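Local coordinates for protein aminotransferase class I and II (Anaerococcus prevotii, PDB 4EMY) that binds pyridoxal 5'-phosphate as a homodimer and probably catalyses transamination, at residues I23-A27 with E374-T380; A76-G80 with A291-R295; A366-V370 with P382-I387. All blocks are in the same frame, centred on the assembly; numbering follows the deposited sequence.

Interaction 1 (I23-A27 with E374-T380); sequences INNKA and EKENIFT
Ala27 lies against the Phe379 ring as a CH-pi contact: its CA is 3.8 Å from the ring centroid and 18° off the normal, displaced toward the rim on the CE1 side. Apolar packing continues around this aromatic. Ala27 CB is 3.7 Å from Phe379 CD1, Lys26 CB approaches Phe379 CE2 obliquely at 3.7 Å, and the Ile23 CG2 branch meets Phe379 CB at 3.9 Å. With CG anti to its own carbonyl carbon (chi1 -58°), Phe379 carries the ring onto the three helix residues. The elements joined belong to the small domain of a class I aminotransferase, where helix 19-34 packs against strand 378-379. That strand pairs in parallel with strand 40-41, and a Schellman motif with Asn377 at C-prime ends helix 366-375 just ahead of it. A leucine in place of Phe379 has no flat face to set under Ala27 CA and would probably leave a gap between helix and strand. The polar part is one salt bridge, with the lysine exposed. Two extended chains cross at about a right angle, and Lys26 NZ reaches Glu374 OE1 at 3.2 Å on its syn side, 17° out of the carboxylate plane. The other oxygen, OE2, faces Ile23 CD1.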
ATOM      1  N   ILE A  23      21.647   3.518  13.148  1.00 46.37           N
ATOM      2  CA  ILE A  23      22.338   2.405  13.799  1.00 46.49           C
ATOM      3  C   ILE A  23      22.726   1.377  12.744  1.00 45.98           C
ATOM      4  O   ILE A  23      23.848   0.875  12.734  1.00 46.51           O
ATOM      5  CB  ILE A  23      21.470   1.727  14.895  1.00 46.16           C
ATOM      6  CG1 ILE A  23      20.954   2.738  15.942  1.00 46.56           C
ATOM      7  CG2 ILE A  23      22.218   0.573  15.560  1.00 46.61           C
ATOM      8  CD1 ILE A  23      22.004   3.542  16.687  1.00 47.79           C
ATOM      9  N   ASN A  24      21.797   1.099  11.840  1.00 45.00           N
ATOM     10  CA  ASN A  24      22.012   0.119  10.791  1.00 44.69           C
ATOM     11  C   ASN A  24      23.067   0.526   9.760  1.00 45.24           C
ATOM     12  O   ASN A  24      23.846  -0.314   9.300  1.00 45.43           O
ATOM     13  CB  ASN A  24      20.700  -0.210  10.100  1.00 43.75           C
ATOM     14  CG  ASN A  24      20.786  -1.477   9.290  1.00 43.60           C
ATOM     15  OD1 ASN A  24      20.942  -2.568   9.839  1.00 43.88           O
ATOM     16  ND2 ASN A  24      20.694  -1.342   7.978  1.00 43.42           N
ATOM     17  N   ASN A  25      23.081   1.808   9.394  1.00 45.42           N
ATOM     18  CA  ASN A  25      24.150   2.351   8.561  1.00 46.11           C
ATOM     19  C   ASN A  25      25.505   2.173   9.251  1.00 47.02           C
ATOM     20  O   ASN A  25      26.451   1.662   8.646  1.00 47.59           O
ATOM     21  CB  ASN A  25      23.905   3.830   8.237  1.00 46.57           C
ATOM     22  CG  ASN A  25      22.872   4.037   7.132  1.00 45.98           C
ATOM     23  OD1 ASN A  25      22.719   3.206   6.226  1.00 45.68           O
ATOM     24  ND2 ASN A  25      22.170   5.167   7.193  1.00 45.79           N
ATOM     25  N   LYS A  26      25.579   2.569  10.525  1.00 47.07           N
ATOM     26  CA  LYS A  26      26.803   2.426  11.318  1.00 47.90           C
ATOM     27  C   LYS A  26      27.360   0.999  11.301  1.00 47.90           C
ATOM     28  O   LYS A  26      28.571   0.804  11.160  1.00 48.81           O
ATOM     29  CB  LYS A  26      26.583   2.884  12.757  1.00 47.98           C
ATOM     30  CG  LYS A  26      26.549   4.386  12.944  1.00 48.48           C
ATOM     31  CD  LYS A  26      26.495   4.712  14.424  1.00 49.05           C
ATOM     32  CE  LYS A  26      25.862   6.067  14.691  1.00 49.19           C
ATOM     33  NZ  LYS A  26      25.734   6.320  16.153  1.00 49.68           N
ATOM     34  N   ALA A  27      26.471   0.017  11.437  1.00 46.85           N
ATOM     35  CA  ALA A  27      26.852  -1.390  11.420  1.00 46.87           C
ATOM     36  C   ALA A  27      27.473  -1.790  10.087  1.00 47.17           C
ATOM     37  O   ALA A  27      28.505  -2.466  10.053  1.00 48.00           O
ATOM     38  CB  ALA A  27      25.656  -2.270  11.732  1.00 45.89           C
ATOM     39  N   GLU A 374      28.736   0.285  20.788  1.00 57.44           N
ATOM     40  CA  GLU A 374      29.071   0.605  19.407  1.00 57.86           C
ATOM     41  C   GLU A 374      30.574   0.723  19.207  1.00 59.98           C
ATOM     42  O   GLU A 374      31.089   0.359  18.149  1.00 60.32           O
ATOM     43  CB  GLU A 374      28.341   1.867  18.947  1.00 57.98           C
ATOM     44  CG  GLU A 374      26.879   1.606  18.613  1.00 55.97           C
ATOM     45  CD  GLU A 374      26.101   2.858  18.247  1.00 56.31           C
ATOM     46  OE1 GLU A 374      26.736   3.877  17.881  1.00 58.19           O
ATOM     47  OE2 GLU A 374      24.846   2.815  18.319  1.00 54.84           O
ATOM     48  N   LYS A 375      31.268   1.208  20.236  1.00 56.55           N
ATOM     49  CA  LYS A 375      32.732   1.246  20.252  1.00 57.81           C
ATOM     50  C   LYS A 375      33.337  -0.145  20.076  1.00 57.47           C
ATOM     51  O   LYS A 375      34.468  -0.276  19.614  1.00 58.43           O
ATOM     52  CB  LYS A 375      33.251   1.870  21.551  1.00 58.80           C
ATOM     53  CG  LYS A 375      33.173   3.386  21.597  1.00 60.04           C
ATOM     54  CD  LYS A 375      33.629   3.928  22.946  1.00 61.18           C
ATOM     55  CE  LYS A 375      34.051   5.388  22.848  1.00 63.08           C
ATOM     56  NZ  LYS A 375      33.049   6.232  22.134  1.00 63.01           N
ATOM     57  N   GLU A 376      32.575  -1.173  20.444  1.00 56.25           N
ATOM     58  CA  GLU A 376      33.008  -2.560  20.291  1.00 56.10           C
ATOM     59  C   GLU A 376      32.296  -3.239  19.129  1.00 55.31           C
ATOM     60  O   GLU A 376      32.129  -4.461  19.121  1.00 54.91           O
ATOM     61  CB  GLU A 376      32.746  -3.344  21.572  1.00 55.73           C
ATOM     62  CG  GLU A 376      33.694  -3.031  22.715  1.00 56.75           C
ATOM     63  CD  GLU A 376      33.271  -3.698  24.008  1.00 56.44           C
ATOM     64  OE1 GLU A 376      32.518  -4.692  23.952  1.00 55.62           O
ATOM     65  OE2 GLU A 376      33.688  -3.223  25.084  1.00 57.16           O
ATOM     66  N   ASN A 377      31.878  -2.440  18.151  1.00 55.24           N
ATOM     67  CA  ASN A 377      31.174  -2.944  16.975  1.00 54.78           C
ATOM     68  C   ASN A 377      29.961  -3.816  17.336  1.00 53.58           C
ATOM     69  O   ASN A 377      29.692  -4.827  16.678  1.00 53.47           O
ATOM     70  CB  ASN A 377      32.143  -3.697  16.052  1.00 55.78           C
ATOM     71  CG  ASN A 377      33.292  -2.824  15.562  1.00 57.13           C
ATOM     72  OD1 ASN A 377      33.093  -1.673  15.167  1.00 57.51           O
ATOM     73  ND2 ASN A 377      34.499  -3.378  15.569  1.00 58.06           N
ATOM     74  N   ILE A 378      29.249  -3.417  18.394  1.00 52.85           N
ATOM     75  CA  ILE A 378      28.038  -4.102  18.842  1.00 51.82           C
ATOM     76  C   ILE A 378      26.840  -3.158  18.740  1.00 51.33           C
ATOM     77  O   ILE A 378      26.711  -2.193  19.504  1.00 51.47           O
ATOM     78  CB  ILE A 378      28.176  -4.698  20.264  1.00 51.65           C
ATOM     79  CG1 ILE A 378      29.234  -5.804  20.271  1.00 52.38           C
ATOM     80  CG2 ILE A 378      26.855  -5.290  20.726  1.00 50.74           C
ATOM     81  CD1 ILE A 378      29.674  -6.245  21.650  1.00 52.66           C
ATOM     82  N   PHE A 379      25.963  -3.460  17.787  1.00 50.94           N
ATOM     83  CA  PHE A 379      24.853  -2.586  17.453  1.00 50.57           C
ATOM     84  C   PHE A 379      23.515  -3.179  17.865  1.00 49.78           C
ATOM     85  O   PHE A 379      23.189  -4.321  17.525  1.00 49.62           O
ATOM     86  CB  PHE A 379      24.878  -2.257  15.963  1.00 50.95           C
ATOM     87  CG  PHE A 379      26.155  -1.619  15.523  1.00 51.95           C
ATOM     88  CD1 PHE A 379      27.204  -2.391  15.039  1.00 52.53           C
ATOM     89  CD2 PHE A 379      26.326  -0.243  15.625  1.00 52.57           C
ATOM     90  CE1 PHE A 379      28.393  -1.801  14.650  1.00 53.63           C
ATOM     91  CE2 PHE A 379      27.515   0.354  15.238  1.00 53.71           C
ATOM     92  CZ  PHE A 379      28.548  -0.426  14.747  1.00 54.19           C
ATOM     93  N   THR A 380      22.761  -2.386  18.622  1.00 49.47           N
ATOM     94  CA  THR A 380      21.435  -2.763  19.086  1.00 48.69           C
ATOM     95  C   THR A 380      20.580  -1.506  19.110  1.00 48.69           C
ATOM     96  O   THR A 380      21.100  -0.409  18.915  1.00 49.40           O
ATOM     97  CB  THR A 380      21.496  -3.361  20.500  1.00 48.48           C
ATOM     98  OG1 THR A 380      22.305  -2.518  21.327  1.00 49.04           O
ATOM     99  CG2 THR A 380      22.094  -4.763  20.481  1.00 48.49           C
TER

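Interaction 2 (A76-G80 with A291-R295); sequences APIEG and AHSAR
Ile78 fills the close-packed half of this contact, dividing its two branches between different residues of helix 280-297. Its CG2 branch, anti to the backbone N of Ile78, points at the helix surface, where it lies 3.8 Å from Ala294 CB and 4.1 Å from Ala291 CB, with Ala291 O also beside it. The two alanines are one helical turn apart and present only methyl groups, which lets the isoleucine come near the helix backbone. Its CD1 end takes a different course, crossing the Arg295 side chain at about a right angle and meeting chiefly the aliphatic CD, with NE a little farther off. Ile78 and Glu79 are the central residues of a type I beta turn from Pro77 to Gly80, closed by Gly80 N to Pro77 O at 2.9 Å. The turn follows Tyr75, a pyridoxal phosphate-binding residue whose cofactor is not the one bound to this chain. Arg295 also packs on Trp135 of the second subunit and its side chain is about 5 Å from a bound cofactor, so the contact borders the dimer-interface active site. The looser side is at Glu79. Its chain bends at chi2 (87°) and brings OE2 alongside the methyl of Ala291, and no hydrogen bond links the two segments.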
ATOM      1  N   ALA A  76      -4.745  -7.608  -8.729  1.00 35.79           N
ATOM      2  CA  ALA A  76      -5.452  -8.472  -7.806  1.00 35.81           C
ATOM      3  C   ALA A  76      -6.814  -7.834  -7.491  1.00 35.50           C
ATOM      4  O   ALA A  76      -6.946  -6.610  -7.540  1.00 34.85           O
ATOM      5  CB  ALA A  76      -4.632  -8.674  -6.544  1.00 35.40           C
ATOM      6  N   PRO A  77      -7.842  -8.655  -7.204  1.00 35.97           N
ATOM      7  CA  PRO A  77      -9.100  -8.057  -6.759  1.00 35.84           C
ATOM      8  C   PRO A  77      -8.866  -7.187  -5.532  1.00 35.06           C
ATOM      9  O   PRO A  77      -7.920  -7.450  -4.776  1.00 34.85           O
ATOM     10  CB  PRO A  77      -9.977  -9.264  -6.404  1.00 36.72           C
ATOM     11  CG  PRO A  77      -9.178 -10.488  -6.718  1.00 37.27           C
ATOM     12  CD  PRO A  77      -7.989 -10.083  -7.525  1.00 36.89           C
ATOM     13  N   ILE A  78      -9.697  -6.157  -5.354  1.00 34.69           N
ATOM     14  CA  ILE A  78      -9.567  -5.213  -4.235  1.00 34.08           C
ATOM     15  C   ILE A  78      -9.263  -5.966  -2.945  1.00 34.15           C
ATOM     16  O   ILE A  78      -8.288  -5.681  -2.254  1.00 33.69           O
ATOM     17  CB  ILE A  78     -10.873  -4.396  -3.952  1.00 34.19           C
ATOM     18  CG1 ILE A  78     -11.588  -3.928  -5.228  1.00 34.35           C
ATOM     19  CG2 ILE A  78     -10.586  -3.243  -3.000  1.00 33.67           C
ATOM     20  CD1 ILE A  78     -11.019  -2.684  -5.868  1.00 33.85           C
ATOM     21  N   GLU A  79     -10.122  -6.934  -2.644  1.00 34.81           N
ATOM     22  CA  GLU A  79     -10.134  -7.606  -1.356  1.00 35.07           C
ATOM     23  C   GLU A  79      -9.020  -8.632  -1.245  1.00 35.12           C
ATOM     24  O   GLU A  79      -8.677  -9.068  -0.145  1.00 35.21           O
ATOM     25  CB  GLU A  79     -11.495  -8.270  -1.132  1.00 35.98           C
ATOM     26  CG  GLU A  79     -12.637  -7.295  -0.859  1.00 36.12           C
ATOM     27  CD  GLU A  79     -13.328  -6.772  -2.116  1.00 36.21           C
ATOM     28  OE1 GLU A  79     -12.886  -7.090  -3.244  1.00 36.12           O
ATOM     29  OE2 GLU A  79     -14.334  -6.032  -1.963  1.00 36.46           O
ATOM     30  N   GLY A  80      -8.450  -8.988  -2.396  1.00 35.11           N
ATOM     31  CA  GLY A  80      -7.492 -10.078  -2.514  1.00 35.30           C
ATOM     32  C   GLY A  80      -8.192 -11.214  -3.217  1.00 36.22           C
ATOM     33  O   GLY A  80      -9.429 -11.265  -3.241  1.00 36.64           O
ATOM     34  N   ALA A 291     -12.473  -2.651   1.949  1.00 42.29           N
ATOM     35  CA  ALA A 291     -12.420  -2.607   0.495  1.00 42.49           C
ATOM     36  C   ALA A 291     -12.415  -1.174  -0.015  1.00 42.41           C
ATOM     37  O   ALA A 291     -11.727  -0.872  -0.988  1.00 41.85           O
ATOM     38  CB  ALA A 291     -13.568  -3.388  -0.118  1.00 43.69           C
ATOM     39  N   HIS A 292     -13.177  -0.296   0.639  1.00 43.09           N
ATOM     40  CA  HIS A 292     -13.166   1.119   0.283  1.00 43.32           C
ATOM     41  C   HIS A 292     -11.848   1.730   0.649  1.00 42.37           C
ATOM     42  O   HIS A 292     -11.300   2.522  -0.107  1.00 42.09           O
ATOM     43  CB  HIS A 292     -14.308   1.872   0.949  1.00 44.67           C
ATOM     44  CG  HIS A 292     -14.467   3.295   0.463  1.00 44.90           C
ATOM     45  ND1 HIS A 292     -13.742   4.312   0.953  1.00 44.50           N
ATOM     46  CD2 HIS A 292     -15.303   3.841  -0.501  1.00 45.74           C
ATOM     47  CE1 HIS A 292     -14.085   5.447   0.329  1.00 45.03           C
ATOM     48  NE2 HIS A 292     -15.046   5.160  -0.555  1.00 45.64           N
ATOM     49  N   SER A 293     -11.325   1.365   1.815  1.00 39.38           N
ATOM     50  CA  SER A 293      -9.998   1.805   2.236  1.00 39.45           C
ATOM     51  C   SER A 293      -8.912   1.311   1.281  1.00 38.56           C
ATOM     52  O   SER A 293      -8.032   2.087   0.904  1.00 39.12           O
ATOM     53  CB  SER A 293      -9.688   1.355   3.670  1.00 39.09           C
ATOM     54  OG  SER A 293     -10.167   2.277   4.632  1.00 40.55           O
ATOM     55  N   ALA A 294      -8.975   0.036   0.887  1.00 37.52           N
ATOM     56  CA  ALA A 294      -7.974  -0.541  -0.035  1.00 36.95           C
ATOM     57  C   ALA A 294      -7.964   0.214  -1.350  1.00 37.88           C
ATOM     58  O   ALA A 294      -6.901   0.468  -1.919  1.00 37.88           O
ATOM     59  CB  ALA A 294      -8.230  -2.022  -0.288  1.00 35.83           C
ATOM     60  N   ARG A 295      -9.159   0.587  -1.809  1.00 38.80           N
ATOM     61  CA  ARG A 295      -9.316   1.239  -3.097  1.00 39.90           C
ATOM     62  C   ARG A 295      -8.715   2.624  -3.079  1.00 41.10           C
ATOM     63  O   ARG A 295      -8.174   3.084  -4.080  1.00 41.94           O
ATOM     64  CB  ARG A 295     -10.786   1.321  -3.516  1.00 40.61           C
ATOM     65  CG  ARG A 295     -10.940   1.538  -5.013  1.00 41.53           C
ATOM     66  CD  ARG A 295     -10.104   0.495  -5.767  1.00 40.71           C
ATOM     67  NE  ARG A 295      -9.602   0.918  -7.079  1.00 41.59           N
ATOM     68  CZ  ARG A 295     -10.363   1.196  -8.136  1.00 42.55           C
ATOM     69  NH1 ARG A 295     -11.690   1.146  -8.056  1.00 42.76           N
ATOM     70  NH2 ARG A 295      -9.787   1.549  -9.278  1.00 43.52           N
TER

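Interaction 3 (A366-V370 with P382-I387)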
ATOM      1  N   ALA A 366      19.966   2.805  28.684  1.00 57.71           N
ATOM      2  CA  ALA A 366      20.047   2.149  27.377  1.00 55.74           C
ATOM      3  C   ALA A 366      20.826   2.938  26.327  1.00 56.15           C
ATOM      4  O   ALA A 366      21.601   2.359  25.559  1.00 55.47           O
ATOM      5  CB  ALA A 366      18.656   1.809  26.865  1.00 53.92           C
ATOM      6  N   PHE A 367      20.616   4.254  26.299  1.00 57.45           N
ATOM      7  CA  PHE A 367      21.296   5.124  25.337  1.00 58.15           C
ATOM      8  C   PHE A 367      22.785   5.257  25.630  1.00 59.63           C
ATOM      9  O   PHE A 367      23.597   5.385  24.713  1.00 59.87           O
ATOM     10  CB  PHE A 367      20.634   6.501  25.281  1.00 59.46           C
ATOM     11  CG  PHE A 367      19.323   6.508  24.554  1.00 58.04           C
ATOM     12  CD1 PHE A 367      18.122   6.511  25.255  1.00 57.95           C
ATOM     13  CD2 PHE A 367      19.286   6.500  23.160  1.00 56.97           C
ATOM     14  CE1 PHE A 367      16.905   6.513  24.579  1.00 56.76           C
ATOM     15  CE2 PHE A 367      18.075   6.502  22.479  1.00 55.73           C
ATOM     16  CZ  PHE A 367      16.883   6.508  23.188  1.00 55.59           C
ATOM     17  N   ASP A 368      23.129   5.216  26.914  1.00 60.76           N
ATOM     18  CA  ASP A 368      24.508   5.314  27.364  1.00 62.31           C
ATOM     19  C   ASP A 368      25.266   4.010  27.119  1.00 61.03           C
ATOM     20  O   ASP A 368      26.437   4.029  26.742  1.00 61.78           O
ATOM     21  CB  ASP A 368      24.532   5.656  28.850  1.00 64.23           C
ATOM     22  CG  ASP A 368      25.781   6.403  29.258  1.00 66.91           C
ATOM     23  OD1 ASP A 368      25.980   7.535  28.756  1.00 68.45           O
ATOM     24  OD2 ASP A 368      26.552   5.868  30.090  1.00 67.67           O
ATOM     25  N   ILE A 369      24.583   2.887  27.340  1.00 59.18           N
ATOM     26  CA  ILE A 369      25.152   1.548  27.160  1.00 58.11           C
ATOM     27  C   ILE A 369      25.503   1.273  25.694  1.00 57.12           C
ATOM     28  O   ILE A 369      26.579   0.757  25.385  1.00 57.60           O
ATOM     29  CB  ILE A 369      24.197   0.451  27.696  1.00 56.63           C
ATOM     30  CG1 ILE A 369      24.069   0.548  29.221  1.00 57.93           C
ATOM     31  CG2 ILE A 369      24.681  -0.939  27.296  1.00 55.68           C
ATOM     32  CD1 ILE A 369      22.950  -0.279  29.825  1.00 56.89           C
ATOM     33  N   VAL A 370      24.594   1.631  24.797  1.00 55.93           N
ATOM     34  CA  VAL A 370      24.780   1.374  23.377  1.00 55.05           C
ATOM     35  C   VAL A 370      25.879   2.270  22.773  1.00 56.73           C
ATOM     36  O   VAL A 370      26.412   1.960  21.709  1.00 56.56           O
ATOM     37  CB  VAL A 370      23.427   1.440  22.610  1.00 53.46           C
ATOM     38  CG1 VAL A 370      22.954   2.878  22.420  1.00 54.33           C
ATOM     39  CG2 VAL A 370      23.507   0.696  21.280  1.00 52.37           C
ATOM     40  N   PRO A 382      18.335   1.123  21.189  1.00 49.12           N
ATOM     41  CA  PRO A 382      18.009   1.656  22.508  1.00 49.52           C
ATOM     42  C   PRO A 382      16.617   2.264  22.588  1.00 49.79           C
ATOM     43  O   PRO A 382      16.107   2.785  21.593  1.00 50.11           O
ATOM     44  CB  PRO A 382      19.036   2.768  22.683  1.00 50.64           C
ATOM     45  CG  PRO A 382      19.274   3.262  21.299  1.00 50.97           C
ATOM     46  CD  PRO A 382      19.199   2.043  20.425  1.00 49.95           C
ATOM     47  N   SER A 383      16.013   2.201  23.770  1.00 49.85           N
ATOM     48  CA  SER A 383      14.798   2.954  24.055  1.00 50.36           C
ATOM     49  C   SER A 383      14.748   3.320  25.535  1.00 51.07           C
ATOM     50  O   SER A 383      15.597   2.877  26.319  1.00 51.00           O
ATOM     51  CB  SER A 383      13.555   2.160  23.653  1.00 49.66           C
ATOM     52  OG  SER A 383      13.418   1.001  24.453  1.00 49.19           O
ATOM     53  N   ALA A 384      13.751   4.124  25.911  1.00 51.84           N
ATOM     54  CA  ALA A 384      13.569   4.542  27.298  1.00 52.76           C
ATOM     55  C   ALA A 384      13.404   3.339  28.217  1.00 52.07           C
ATOM     56  O   ALA A 384      13.611   3.438  29.423  1.00 52.83           O
ATOM     57  CB  ALA A 384      12.371   5.465  27.415  1.00 53.82           C
ATOM     58  N   LYS A 385      13.055   2.201  27.623  1.00 50.83           N
ATOM     59  CA  LYS A 385      12.786   0.969  28.353  1.00 50.31           C
ATOM     60  C   LYS A 385      13.979   0.012  28.387  1.00 49.67           C
ATOM     61  O   LYS A 385      14.134  -0.758  29.331  1.00 49.73           O
ATOM     62  CB  LYS A 385      11.560   0.265  27.759  1.00 49.69           C
ATOM     63  CG  LYS A 385      10.241   0.991  27.970  1.00 50.42           C
ATOM     64  CD  LYS A 385       9.740   0.820  29.395  1.00 51.22           C
ATOM     65  CE  LYS A 385       8.284   1.235  29.536  1.00 51.96           C
ATOM     66  NZ  LYS A 385       8.082   2.712  29.518  1.00 53.12           N
ATOM     67  N   GLY A 386      14.812   0.042  27.356  1.00 49.25           N
ATOM     68  CA  GLY A 386      16.020  -0.785  27.362  1.00 48.98           C
ATOM     69  C   GLY A 386      16.666  -1.042  26.015  1.00 48.37           C
ATOM     70  O   GLY A 386      16.620  -0.203  25.110  1.00 48.57           O
ATOM     71  N   ILE A 387      17.269  -2.215  25.888  1.00 47.86           N
ATOM     72  CA  ILE A 387      17.979  -2.582  24.678  1.00 47.53           C
ATOM     73  C   ILE A 387      17.274  -3.733  23.969  1.00 46.96           C
ATOM     74  O   ILE A 387      16.953  -4.757  24.582  1.00 46.88           O
ATOM     75  CB  ILE A 387      19.444  -2.944  24.990  1.00 47.87           C
ATOM     76  CG1 ILE A 387      20.209  -1.694  25.431  1.00 48.66           C
ATOM     77  CG2 ILE A 387      20.120  -3.582  23.784  1.00 47.70           C
ATOM     78  CD1 ILE A 387      21.495  -1.990  26.167  1.00 49.27           C
TER
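Pro382 meets three helix residues at once. Its CB sits over one face of the Phe367 ring, 4.0 Å from the centroid and 22° off the normal, a CH-pi contact displaced toward the CD2-CE2 rim, and its CG is 3.7 Å from Phe367 CE2. Phe367 has CG anti to its carbonyl carbon (chi1 -75°); although its CA-CB bond runs across the contact, the ring ends up with a face under the proline, the two side chains crossing at about a right angle. From the next turn of the helix, Val370 CG1 reaches Pro382 CG at 3.9 Å, and Ala366 O is 3.9 Å from Pro382 CB. At Ser383 the side chain turns from the helix, and it is the backbone that takes part: the carbonyl O lies beside Ala366 CB, and Ser383 C is 4.0 Å from Phe367 CE1.

Ser383 to Gly386 form the tight end of a beta hairpin joining strands 381-382 and 386-389 in the three-stranded antiparallel sheet of the small domain. The evidence is Ser383 N to Gly386 O at 2.8 Å, with a weak return bond from Gly386 N to Ser383 O. Weak bonds from the backbone N of Lys385 and of Gly386 to Ser383 OG add to the turn. The backbone N of Ala384 passes obliquely by the Phe367 ring, and Lys385 is directed from the helix, its side chain packing on Phe360 and Tyr133. Gly386 has the nearest backbone approach, its CA 5.0 Å from Ala366 CA, and its backbone angles would press a CB against the preceding carbonyl O. Ile387 turns back toward the helix. Its CG1 faces Ala366 CB, and its CD1 is 3.5 Å from Ile369 CG2, the two isoleucines meeting obliquely. Ile369 is backed in turn by Tyr409 and Thr410 of helix 399-411.

Interactions 1 and 3 are neighbours, with centres 13 Å apart, and both use helix 366-375: its first residues pack on the hairpin, its last turn faces helix 19-34. They touch through Thr380, whose OG1 lies 3.4 Å from Val370 CG2 and 3.5 Å from Ile387 CG2. Their segments alternate along the chain, and the contact of 23-27 with 374-380 ties the N-terminal helix to the C-terminal part in one small domain. Interaction 2 lies between 23-27 and 374-380 in sequence but about 40 Å from both other centres. It is across the chain's centre from interaction 3, beside the dimer interface and a bound cofactor, and its nearest atoms are about 29 Å from interaction 1 and 30 Å from interaction 3.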